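Long-range contacts in 3' terminal uridylyl transferase (Trypanosoma brucei, PDB 5HZD), which catalyses the addition of uridines from UTP to the 3'-hydroxyl of guide RNA, ribosomal RNA and some mRNAs in mitochondrial RNA editing: residues R99-A104 / V128-A133; R90-C95 / S246-V251; W343-V348 / Y404-E409; L305-A310 / K350-Y355. All blocks are in the same frame, centred on the assembly; numbering follows the deposited sequence.

Interaction 1: R99-A104 / V128-A133; sequences RWHDKA and VVDVDA
In the palm of this nucleotidyltransferase, H101 meets D130 where the turn after helix 80-100 passes the junction of strand 124-129 with helix 131-135. The two oxygens of the D130 carboxylate divide the work. OD2 accepts from H101 NE2 at 2.7 Å with an N-H...O angle of 166°; it lies almost in the imidazole plane and is met on its anti side, while ring and carboxylate planes stand 43° apart. OD1 receives the backbone N-H of A133 at 3.0 Å from above the carboxylate plane, which makes D130 the N-cap of helix 131-135. Both oxygens are engaged, which should limit rotation of the carboxylate, and the histidine is tied to the start of the helix. K103 reaches past this pair: a bend at chi3 (72°) turns CE toward D132, and NZ closes a salt bridge of 2.6 Å on the anti lone pair of D132 OD2. The ammonium may also favour the charged form of D130.

The apolar part of the contact is made by V128 CG1, which touches A104 CB at 3.8 Å and the rim atom CZ3 of W100 at 4.1 Å, the latter near the indole plane. W100 itself packs on helix 143-156. The next residue of the strand, V129, points its CB away from the turn; its side chain is about 5 Å from that of the UTP-binding residue I294. Between the backbones a water donates to K103 O and to V129 O and accepts from V131 N at 2.8 Å.

Interaction 2: R90-C95 / S246-V251; sequences RAQLEC and STTAAV
Q92 and V251 supply much of the apolar contact between segments of helix 80-100 and helix 247-254 that run nearly parallel, their axes 12° apart in direction and 8.9 Å apart at closest approach. The Q92 chain crosses V251 at about a right angle: its CG meets V251 CG2 at 3.8 Å, while V251 CG1, the branch anti to its own backbone N, rests 3.7 Å from Q92 O. A91 CB also touches T248 CG2 at 3.9 Å.

The polar contacts gather at the end of the glutamine. Beyond CG the chain is extended (chi2 156° for CD), and its amide NE2 lies beside T247 and T248 in the first turn of helix 247-254. There it gives a weak hydrogen bond to T248 OG1 (3.4 Å). The amide is held more firmly from outside the two helices: NE2 also bonds to E279 OE1, and OE1 accepts from L280 N, so both ends of the carboxamide are occupied and its flip is defined. E279 OE1 pairs with T247 OG1 as well.

Capping completes the account, since S246 OG accepts from A249 N at 3.0 Å as the N-cap of helix 247-254. That helix follows a strand of the four-stranded antiparallel sheet inserted between palm strands 174-177 and 285-288, an arrangement consistent with the inserted middle domain of trypanosomal editing TUTases docking on the palm.

Interaction 3: W343-V348 / Y404-E409; sequences WIYYLV and YFYSFE
Y406 OH, hydrogen-bonded to M342 O, lies against Y345 and Y346 of helix 336-349. The same oxygen comes 3.3 Å from Y345 CD2, at the edge of the Y345 ring and near its plane, and 3.7 Å from Y346 N. The Y406 ring adds CE2, 4.0 Å from Y346 CB.

The two helices, 336-349 and 385-409, belong to the helical part of the C-terminal region, which includes the Cid1-family poly(A) polymerase range, and the first of them begins at the UTP-binding residues S336 and Y337. Their segments cross at 78° with the axes 11.3 Å apart, a wide separation bridged by aromatic rings. F405, whose CG is anti to the backbone N (chi1 -179°), lies between the helices and touches both tyrosines. Its CB packs 3.7 Å from Y346 CD1; the two side chains run past one another in opposite senses, and the ring planes meet at 49°, an oblique aromatic pair. Farther out, Y345 CE2 approaches the edge of the F405 ring, 4.0 Å from F405 CE2, the two side chains crossing at about a right angle.

Within helix 385-409 F405 also backs Y406: its CD2 sits 3.5 Å above the centre of the Y406 ring. I417 touches both Y345 and Y406, while Y346 OH ends in a weak hydrogen bond to M398 O.

Interaction 4: L305-A310 / K350-Y355; sequences LSHPCA and KGYVPY
H307 and Y352 meet as an offset edge-to-face pair, the edge of the tyrosine toward the face of the imidazole, with planes at 80° and centroids 5.9 Å apart. The nearest atoms of the two rings are H307 NE2 and Y352 CD1. The imidazole is held in this attitude by its own loop: ND1 accepts from C309 N at 2.9 Å, nearly straight and in the ring plane. At its rim CD2 faces Y352 O, 3.3 Å away and near the same plane.

One residue further along, V353 takes over the contact. V353 CG1 lies against H307 CB at 3.7 Å and also meets S306 OG, which approaches V353 CB to 3.2 Å, a tight fit. A chi1 of 72° sets that hydroxyl between its backbone N and carbonyl carbon. There it bonds to Y303 O, at the end of the preceding helix, and accepts from a water that also donates to P354 O.

H307 caps the turn leading into helix 310-324, and G351, with positive phi, closes helix 336-349 in a Schellman motif. Two interhelical loops with their capping motifs thus pack together at the surface of the C-terminal helical region.

The four contacts form two pairs at different parts of the enzyme. Interactions 1 and 2 share helix 80-100, their centres 16 Å apart; along the chain, interaction 1 is nested inside the loop that interaction 2 closes. Helix 80-100 and the turn after it thus meet the palm strand 124-129 on one hand and the helix of what is probably the inserted domain on the other. Interactions 3 and 4 come later, alternate along the chain and have centres 13 Å apart, directly joined by the E409-K350 salt bridge and by W343 NE1 with A310 O. They knit together the C-terminal helices. Centres of the two pairs are about 36 to 44 Å apart without touching, so they belong to separate parts of the molecule.

Interaction 1: R99-A104 / V128-A133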
# COMPACT_ATOMS: atom_id res chain seq x y z
N ARG A 99 14.92 14.25 15.31
CA ARG A 99 15.31 15.62 15.64
C ARG A 99 14.08 16.47 15.96
O ARG A 99 14.16 17.40 16.74
CB ARG A 99 16.14 16.25 14.50
CG ARG A 99 16.31 17.78 14.55
CD ARG A 99 17.29 18.28 15.63
NE ARG A 99 18.45 17.42 15.83
CZ ARG A 99 19.55 17.43 15.08
NH1 ARG A 99 19.65 18.26 14.05
NH2 ARG A 99 20.55 16.60 15.37
N TRP A 100 12.94 16.10 15.37
CA TRP A 100 11.67 16.76 15.66
C TRP A 100 11.06 16.22 16.96
O TRP A 100 10.62 16.97 17.84
CB TRP A 100 10.73 16.54 14.48
CG TRP A 100 9.31 16.85 14.74
CD1 TRP A 100 8.75 18.06 14.97
CD2 TRP A 100 8.26 15.88 14.80
NE1 TRP A 100 7.39 17.92 15.16
CE2 TRP A 100 7.06 16.59 15.07
CE3 TRP A 100 8.21 14.50 14.65
CZ2 TRP A 100 5.82 15.95 15.21
CZ3 TRP A 100 6.99 13.85 14.79
CH2 TRP A 100 5.80 14.59 15.05
N HIS A 101 11.09 14.91 17.12
CA HIS A 101 10.50 14.29 18.29
C HIS A 101 11.31 13.05 18.65
O HIS A 101 11.23 12.04 17.97
CB HIS A 101 9.06 13.90 18.00
CG HIS A 101 8.30 13.49 19.21
ND1 HIS A 101 7.89 14.39 20.17
CD2 HIS A 101 7.89 12.27 19.63
CE1 HIS A 101 7.25 13.75 21.13
NE2 HIS A 101 7.24 12.46 20.83
N ASP A 102 12.10 13.14 19.73
CA ASP A 102 13.08 12.11 20.00
C ASP A 102 12.52 10.70 20.16
O ASP A 102 13.18 9.70 19.84
CB ASP A 102 13.94 12.45 21.22
CG ASP A 102 15.00 11.41 21.48
OD1 ASP A 102 15.90 11.28 20.61
OD2 ASP A 102 14.89 10.70 22.52
N LYS A 103 11.28 10.62 20.64
CA LYS A 103 10.71 9.31 20.90
C LYS A 103 9.92 8.75 19.72
O LYS A 103 9.42 7.63 19.79
CB LYS A 103 9.81 9.38 22.12
CG LYS A 103 10.63 9.51 23.42
CD LYS A 103 9.72 9.65 24.61
CE LYS A 103 9.03 8.33 24.90
NZ LYS A 103 8.28 8.39 26.18
N ALA A 104 9.80 9.51 18.64
CA ALA A 104 9.19 8.98 17.43
C ALA A 104 10.02 7.88 16.79
O ALA A 104 11.26 7.95 16.74
CB ALA A 104 8.97 10.09 16.44
N VAL A 128 5.02 7.58 11.28
CA VAL A 128 5.90 8.11 12.33
C VAL A 128 5.09 8.17 13.62
O VAL A 128 4.14 8.94 13.71
CB VAL A 128 6.36 9.54 11.93
CG1 VAL A 128 7.20 10.19 13.06
CG2 VAL A 128 7.16 9.48 10.61
N VAL A 129 5.46 7.37 14.62
CA VAL A 129 4.65 7.20 15.81
C VAL A 129 5.55 7.11 17.05
O VAL A 129 6.57 6.39 17.04
CB VAL A 129 3.84 5.87 15.75
CG1 VAL A 129 2.97 5.70 17.02
CG2 VAL A 129 2.97 5.84 14.49
N ASP A 130 5.14 7.84 18.09
CA ASP A 130 5.68 7.71 19.44
C ASP A 130 4.73 6.77 20.16
O ASP A 130 3.60 7.15 20.51
CB ASP A 130 5.67 9.11 20.10
CG ASP A 130 6.07 9.11 21.58
OD1 ASP A 130 6.06 8.05 22.26
OD2 ASP A 130 6.34 10.21 22.12
N VAL A 131 5.22 5.55 20.38
CA VAL A 131 4.39 4.47 20.92
C VAL A 131 3.92 4.76 22.35
O VAL A 131 2.74 4.55 22.65
CB VAL A 131 5.11 3.14 20.81
CG1 VAL A 131 4.33 2.02 21.56
CG2 VAL A 131 5.26 2.78 19.34
N ASP A 132 4.81 5.25 23.21
CA ASP A 132 4.43 5.68 24.56
C ASP A 132 3.27 6.67 24.49
O ASP A 132 2.28 6.54 25.22
CB ASP A 132 5.60 6.36 25.27
CG ASP A 132 6.64 5.39 25.77
OD1 ASP A 132 6.39 4.17 25.69
OD2 ASP A 132 7.70 5.85 26.27
N ALA A 133 3.40 7.67 23.61
CA ALA A 133 2.36 8.70 23.52
C ALA A 133 1.05 8.11 23.01
O ALA A 133 -0.02 8.46 23.53
CB ALA A 133 2.81 9.85 22.63
O HOH W 1 7.85 4.93 19.50

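Interaction 2: R90-C95 / S246-V251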
# COMPACT_ATOMS: atom_id res chain seq x y z
N ARG A 90 14.28 3.62 5.74
CA ARG A 90 13.50 3.78 6.97
C ARG A 90 14.40 4.27 8.10
O ARG A 90 14.03 5.17 8.83
CB ARG A 90 12.88 2.42 7.39
CG ARG A 90 11.83 2.54 8.52
CD ARG A 90 11.70 1.23 9.32
NE ARG A 90 13.01 0.94 9.88
CZ ARG A 90 13.47 1.52 10.98
NH1 ARG A 90 12.68 2.35 11.68
NH2 ARG A 90 14.71 1.27 11.37
N ALA A 91 15.58 3.64 8.25
CA ALA A 91 16.49 4.06 9.31
C ALA A 91 16.96 5.48 9.08
O ALA A 91 17.10 6.25 10.05
CB ALA A 91 17.68 3.10 9.41
N GLN A 92 17.18 5.84 7.82
CA GLN A 92 17.56 7.23 7.48
C GLN A 92 16.48 8.21 7.89
O GLN A 92 16.75 9.23 8.53
CB GLN A 92 17.89 7.33 5.97
CG GLN A 92 19.15 6.56 5.64
CD GLN A 92 19.25 6.13 4.20
OE1 GLN A 92 18.56 6.68 3.31
NE2 GLN A 92 20.13 5.18 3.93
N LEU A 93 15.24 7.91 7.53
CA LEU A 93 14.13 8.78 7.90
C LEU A 93 14.01 8.87 9.42
O LEU A 93 13.72 9.95 9.95
CB LEU A 93 12.82 8.29 7.27
CG LEU A 93 11.64 9.22 7.58
CD1 LEU A 93 11.81 10.65 7.04
CD2 LEU A 93 10.35 8.59 6.96
N GLU A 94 14.29 7.79 10.13
CA GLU A 94 14.13 7.84 11.58
C GLU A 94 15.12 8.80 12.20
O GLU A 94 14.78 9.51 13.15
CB GLU A 94 14.24 6.45 12.19
CG GLU A 94 13.90 6.38 13.67
CD GLU A 94 13.78 4.94 14.12
OE1 GLU A 94 14.73 4.46 14.78
OE2 GLU A 94 12.74 4.28 13.83
N CYS A 95 16.32 8.89 11.65
CA CYS A 95 17.32 9.88 12.10
C CYS A 95 16.80 11.29 11.97
O CYS A 95 17.05 12.16 12.81
CB CYS A 95 18.57 9.77 11.24
SG CYS A 95 19.51 8.28 11.43
N SER A 246 28.45 4.07 5.84
CA SER A 246 27.25 3.61 5.15
C SER A 246 26.40 4.82 4.78
O SER A 246 26.64 5.92 5.26
CB SER A 246 26.45 2.69 6.06
OG SER A 246 25.83 3.41 7.11
N THR A 247 25.42 4.60 3.92
CA THR A 247 24.47 5.67 3.58
C THR A 247 23.63 6.08 4.78
O THR A 247 23.23 7.23 4.89
CB THR A 247 23.53 5.24 2.43
OG1 THR A 247 23.01 3.94 2.72
CG2 THR A 247 24.30 5.19 1.11
N THR A 248 23.33 5.15 5.68
CA THR A 248 22.57 5.50 6.86
C THR A 248 23.42 6.37 7.80
O THR A 248 22.94 7.38 8.33
CB THR A 248 22.03 4.26 7.58
OG1 THR A 248 21.22 3.51 6.66
CG2 THR A 248 21.17 4.65 8.75
N ALA A 249 24.68 5.98 8.00
CA ALA A 249 25.57 6.83 8.79
C ALA A 249 25.70 8.22 8.17
O ALA A 249 25.85 9.21 8.88
CB ALA A 249 26.96 6.20 8.97
N ALA A 250 25.65 8.30 6.84
CA ALA A 250 25.80 9.58 6.17
C ALA A 250 24.62 10.50 6.49
O ALA A 250 24.80 11.70 6.71
CB ALA A 250 25.96 9.41 4.67
N VAL A 251 23.41 9.96 6.53
CA VAL A 251 22.27 10.77 6.93
C VAL A 251 22.32 11.12 8.43
O VAL A 251 22.02 12.24 8.83
CB VAL A 251 20.95 10.07 6.56
CG1 VAL A 251 19.75 10.90 7.05
CG2 VAL A 251 20.90 9.87 5.03

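Interaction 3: W343-V348 / Y404-E409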
# COMPACT_ATOMS: atom_id res chain seq x y z
N TRP A 343 -10.64 -10.72 -2.26
CA TRP A 343 -9.89 -11.93 -2.54
C TRP A 343 -9.77 -12.78 -1.30
O TRP A 343 -10.01 -13.99 -1.33
CB TRP A 343 -8.51 -11.47 -3.05
CG TRP A 343 -7.43 -12.52 -3.19
CD1 TRP A 343 -6.20 -12.48 -2.59
CD2 TRP A 343 -7.40 -13.65 -4.08
NE1 TRP A 343 -5.43 -13.56 -3.02
CE2 TRP A 343 -6.14 -14.27 -3.94
CE3 TRP A 343 -8.33 -14.22 -4.96
CZ2 TRP A 343 -5.78 -15.41 -4.65
CZ3 TRP A 343 -7.95 -15.36 -5.68
CH2 TRP A 343 -6.70 -15.95 -5.50
N ILE A 344 -9.42 -12.17 -0.18
CA ILE A 344 -9.24 -12.96 1.05
C ILE A 344 -10.57 -13.57 1.53
O ILE A 344 -10.60 -14.72 1.98
CB ILE A 344 -8.66 -12.10 2.13
CG1 ILE A 344 -7.22 -11.78 1.74
CG2 ILE A 344 -8.67 -12.84 3.46
CD1 ILE A 344 -6.62 -10.64 2.58
N TYR A 345 -11.66 -12.81 1.43
CA TYR A 345 -12.96 -13.34 1.85
C TYR A 345 -13.30 -14.57 1.04
O TYR A 345 -13.76 -15.58 1.59
CB TYR A 345 -14.06 -12.28 1.69
CG TYR A 345 -15.45 -12.78 1.97
CD1 TYR A 345 -15.90 -12.93 3.28
CD2 TYR A 345 -16.30 -13.11 0.91
CE1 TYR A 345 -17.22 -13.40 3.54
CE2 TYR A 345 -17.59 -13.57 1.16
CZ TYR A 345 -18.03 -13.71 2.47
OH TYR A 345 -19.30 -14.19 2.72
N TYR A 346 -13.07 -14.50 -0.27
CA TYR A 346 -13.24 -15.68 -1.13
C TYR A 346 -12.36 -16.85 -0.67
O TYR A 346 -12.83 -18.00 -0.56
CB TYR A 346 -12.95 -15.29 -2.58
CG TYR A 346 -12.58 -16.45 -3.48
CD1 TYR A 346 -13.54 -17.36 -3.91
CD2 TYR A 346 -11.27 -16.60 -3.89
CE1 TYR A 346 -13.20 -18.39 -4.77
CE2 TYR A 346 -10.91 -17.64 -4.73
CZ TYR A 346 -11.87 -18.54 -5.14
OH TYR A 346 -11.51 -19.57 -6.01
N LEU A 347 -11.08 -16.59 -0.40
CA LEU A 347 -10.19 -17.65 0.06
C LEU A 347 -10.69 -18.28 1.34
O LEU A 347 -10.58 -19.51 1.50
CB LEU A 347 -8.75 -17.13 0.27
CG LEU A 347 -8.04 -16.60 -0.99
CD1 LEU A 347 -6.65 -16.06 -0.62
CD2 LEU A 347 -7.96 -17.70 -2.09
N VAL A 348 -11.20 -17.47 2.27
CA VAL A 348 -11.67 -18.02 3.54
C VAL A 348 -12.92 -18.84 3.30
O VAL A 348 -13.04 -19.97 3.80
CB VAL A 348 -11.98 -16.90 4.54
CG1 VAL A 348 -12.76 -17.48 5.75
CG2 VAL A 348 -10.71 -16.19 4.97
N TYR A 404 -15.77 -16.56 -10.74
CA TYR A 404 -17.02 -17.31 -10.65
C TYR A 404 -17.81 -17.03 -9.35
O TYR A 404 -19.04 -16.83 -9.40
CB TYR A 404 -16.77 -18.81 -10.84
CG TYR A 404 -18.05 -19.61 -10.93
CD1 TYR A 404 -18.72 -19.75 -12.14
CD2 TYR A 404 -18.59 -20.21 -9.80
CE1 TYR A 404 -19.91 -20.48 -12.21
CE2 TYR A 404 -19.76 -20.92 -9.85
CZ TYR A 404 -20.40 -21.07 -11.06
OH TYR A 404 -21.57 -21.79 -11.10
N PHE A 405 -17.11 -17.03 -8.21
CA PHE A 405 -17.73 -16.79 -6.91
C PHE A 405 -18.48 -15.46 -6.91
O PHE A 405 -19.65 -15.39 -6.50
CB PHE A 405 -16.65 -16.81 -5.83
CG PHE A 405 -17.17 -16.60 -4.44
CD1 PHE A 405 -17.87 -17.59 -3.78
CD2 PHE A 405 -16.96 -15.39 -3.79
CE1 PHE A 405 -18.38 -17.40 -2.47
CE2 PHE A 405 -17.45 -15.19 -2.47
CZ PHE A 405 -18.15 -16.19 -1.82
N TYR A 406 -17.83 -14.41 -7.41
CA TYR A 406 -18.47 -13.11 -7.33
C TYR A 406 -19.47 -12.86 -8.44
O TYR A 406 -20.29 -11.95 -8.35
CB TYR A 406 -17.44 -11.99 -7.21
CG TYR A 406 -16.83 -11.98 -5.82
CD1 TYR A 406 -17.63 -11.73 -4.70
CD2 TYR A 406 -15.46 -12.24 -5.62
CE1 TYR A 406 -17.09 -11.73 -3.41
CE2 TYR A 406 -14.91 -12.22 -4.33
CZ TYR A 406 -15.73 -11.97 -3.24
OH TYR A 406 -15.22 -11.96 -1.97
N SER A 407 -19.41 -13.67 -9.50
CA SER A 407 -20.39 -13.52 -10.55
C SER A 407 -21.68 -14.33 -10.29
O SER A 407 -22.76 -13.91 -10.67
CB SER A 407 -19.78 -13.92 -11.92
OG SER A 407 -18.72 -13.05 -12.35
N PHE A 408 -21.57 -15.47 -9.60
CA PHE A 408 -22.71 -16.41 -9.47
C PHE A 408 -23.04 -16.91 -8.08
O PHE A 408 -24.17 -17.34 -7.83
CB PHE A 408 -22.54 -17.62 -10.40
CG PHE A 408 -22.61 -17.27 -11.85
CD1 PHE A 408 -23.80 -16.86 -12.41
CD2 PHE A 408 -21.47 -17.32 -12.64
CE1 PHE A 408 -23.87 -16.50 -13.75
CE2 PHE A 408 -21.53 -16.98 -13.97
CZ PHE A 408 -22.72 -16.57 -14.54
N GLU A 409 -22.08 -16.91 -7.17
CA GLU A 409 -22.30 -17.54 -5.87
C GLU A 409 -22.56 -16.52 -4.76
O GLU A 409 -23.53 -16.65 -3.99
CB GLU A 409 -21.06 -18.35 -5.49
CG GLU A 409 -20.65 -19.40 -6.47
CD GLU A 409 -19.53 -20.23 -5.90
OE1 GLU A 409 -18.42 -20.21 -6.46
OE2 GLU A 409 -19.75 -20.86 -4.84

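Interaction 4: L305-A310 / K350-Y355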
# COMPACT_ATOMS: atom_id res chain seq x y z
N LEU A 305 0.17 -14.72 3.40
CA LEU A 305 1.23 -15.72 3.52
C LEU A 305 0.72 -17.14 3.77
O LEU A 305 1.50 -18.10 3.79
CB LEU A 305 2.21 -15.33 4.64
CG LEU A 305 3.15 -14.17 4.34
CD1 LEU A 305 3.99 -13.94 5.60
CD2 LEU A 305 4.06 -14.48 3.12
N SER A 306 -0.59 -17.29 3.98
CA SER A 306 -1.11 -18.57 4.43
C SER A 306 -1.51 -19.55 3.32
O SER A 306 -1.96 -20.66 3.61
CB SER A 306 -2.25 -18.37 5.45
OG SER A 306 -3.41 -17.88 4.83
N HIS A 307 -1.33 -19.16 2.06
CA HIS A 307 -1.42 -20.08 0.92
C HIS A 307 -0.38 -19.59 -0.09
O HIS A 307 -0.27 -18.38 -0.30
CB HIS A 307 -2.82 -19.99 0.30
CG HIS A 307 -3.09 -21.05 -0.72
ND1 HIS A 307 -2.49 -21.05 -1.96
CD2 HIS A 307 -3.89 -22.14 -0.68
CE1 HIS A 307 -2.89 -22.12 -2.63
NE2 HIS A 307 -3.76 -22.78 -1.89
N PRO A 308 0.35 -20.51 -0.75
CA PRO A 308 1.41 -20.09 -1.68
C PRO A 308 0.89 -19.36 -2.92
O PRO A 308 1.68 -18.67 -3.58
CB PRO A 308 2.07 -21.42 -2.08
CG PRO A 308 1.07 -22.48 -1.80
CD PRO A 308 0.29 -21.97 -0.60
N CYS A 309 -0.40 -19.48 -3.23
CA CYS A 309 -0.95 -18.75 -4.37
C CYS A 309 -1.67 -17.47 -3.95
O CYS A 309 -2.20 -16.71 -4.81
CB CYS A 309 -1.90 -19.64 -5.16
SG CYS A 309 -1.05 -21.06 -5.79
N ALA A 310 -1.68 -17.15 -2.66
CA ALA A 310 -2.47 -16.00 -2.23
C ALA A 310 -1.86 -14.65 -2.61
O ALA A 310 -2.56 -13.75 -3.09
CB ALA A 310 -2.77 -16.07 -0.70
N LYS A 350 -14.05 -20.35 0.78
CA LYS A 350 -13.80 -21.56 -0.00
C LYS A 350 -12.80 -22.51 0.65
O LYS A 350 -12.52 -23.59 0.11
CB LYS A 350 -13.35 -21.20 -1.43
CG LYS A 350 -14.47 -20.59 -2.29
CD LYS A 350 -15.62 -21.58 -2.49
CE LYS A 350 -16.64 -21.07 -3.50
NZ LYS A 350 -17.76 -22.07 -3.63
N GLY A 351 -12.23 -22.11 1.78
CA GLY A 351 -11.36 -22.97 2.57
C GLY A 351 -9.91 -23.04 2.12
O GLY A 351 -9.18 -23.91 2.56
N TYR A 352 -9.50 -22.14 1.25
CA TYR A 352 -8.09 -22.05 0.85
C TYR A 352 -7.14 -21.52 1.93
O TYR A 352 -5.95 -21.86 1.93
CB TYR A 352 -7.92 -21.18 -0.40
CG TYR A 352 -8.49 -21.76 -1.66
CD1 TYR A 352 -7.84 -22.80 -2.31
CD2 TYR A 352 -9.68 -21.28 -2.18
CE1 TYR A 352 -8.35 -23.34 -3.48
CE2 TYR A 352 -10.20 -21.80 -3.36
CZ TYR A 352 -9.53 -22.82 -3.99
OH TYR A 352 -10.04 -23.35 -5.15
N VAL A 353 -7.64 -20.64 2.81
CA VAL A 353 -6.81 -20.14 3.92
C VAL A 353 -7.66 -20.21 5.20
O VAL A 353 -8.88 -20.08 5.14
CB VAL A 353 -6.33 -18.67 3.75
CG1 VAL A 353 -5.49 -18.48 2.45
CG2 VAL A 353 -7.49 -17.71 3.77
N PRO A 354 -7.00 -20.36 6.35
CA PRO A 354 -7.72 -20.32 7.63
C PRO A 354 -8.27 -18.93 7.93
O PRO A 354 -7.73 -17.90 7.52
CB PRO A 354 -6.62 -20.67 8.66
CG PRO A 354 -5.60 -21.43 7.89
CD PRO A 354 -5.58 -20.73 6.53
N TYR A 355 -9.38 -18.89 8.66
CA TYR A 355 -9.91 -17.60 9.12
C TYR A 355 -8.97 -16.92 10.12
O TYR A 355 -8.38 -17.59 10.99
CB TYR A 355 -11.30 -17.82 9.74
CG TYR A 355 -11.87 -16.55 10.32
CD1 TYR A 355 -12.36 -15.56 9.47
CD2 TYR A 355 -11.88 -16.33 11.70
CE1 TYR A 355 -12.83 -14.36 9.99
CE2 TYR A 355 -12.38 -15.13 12.23
CZ TYR A 355 -12.84 -14.16 11.35
OH TYR A 355 -13.32 -12.99 11.88
O HOH W 2 -4.93 -17.23 7.14
O HOH W 3 -3.89 -22.92 2.92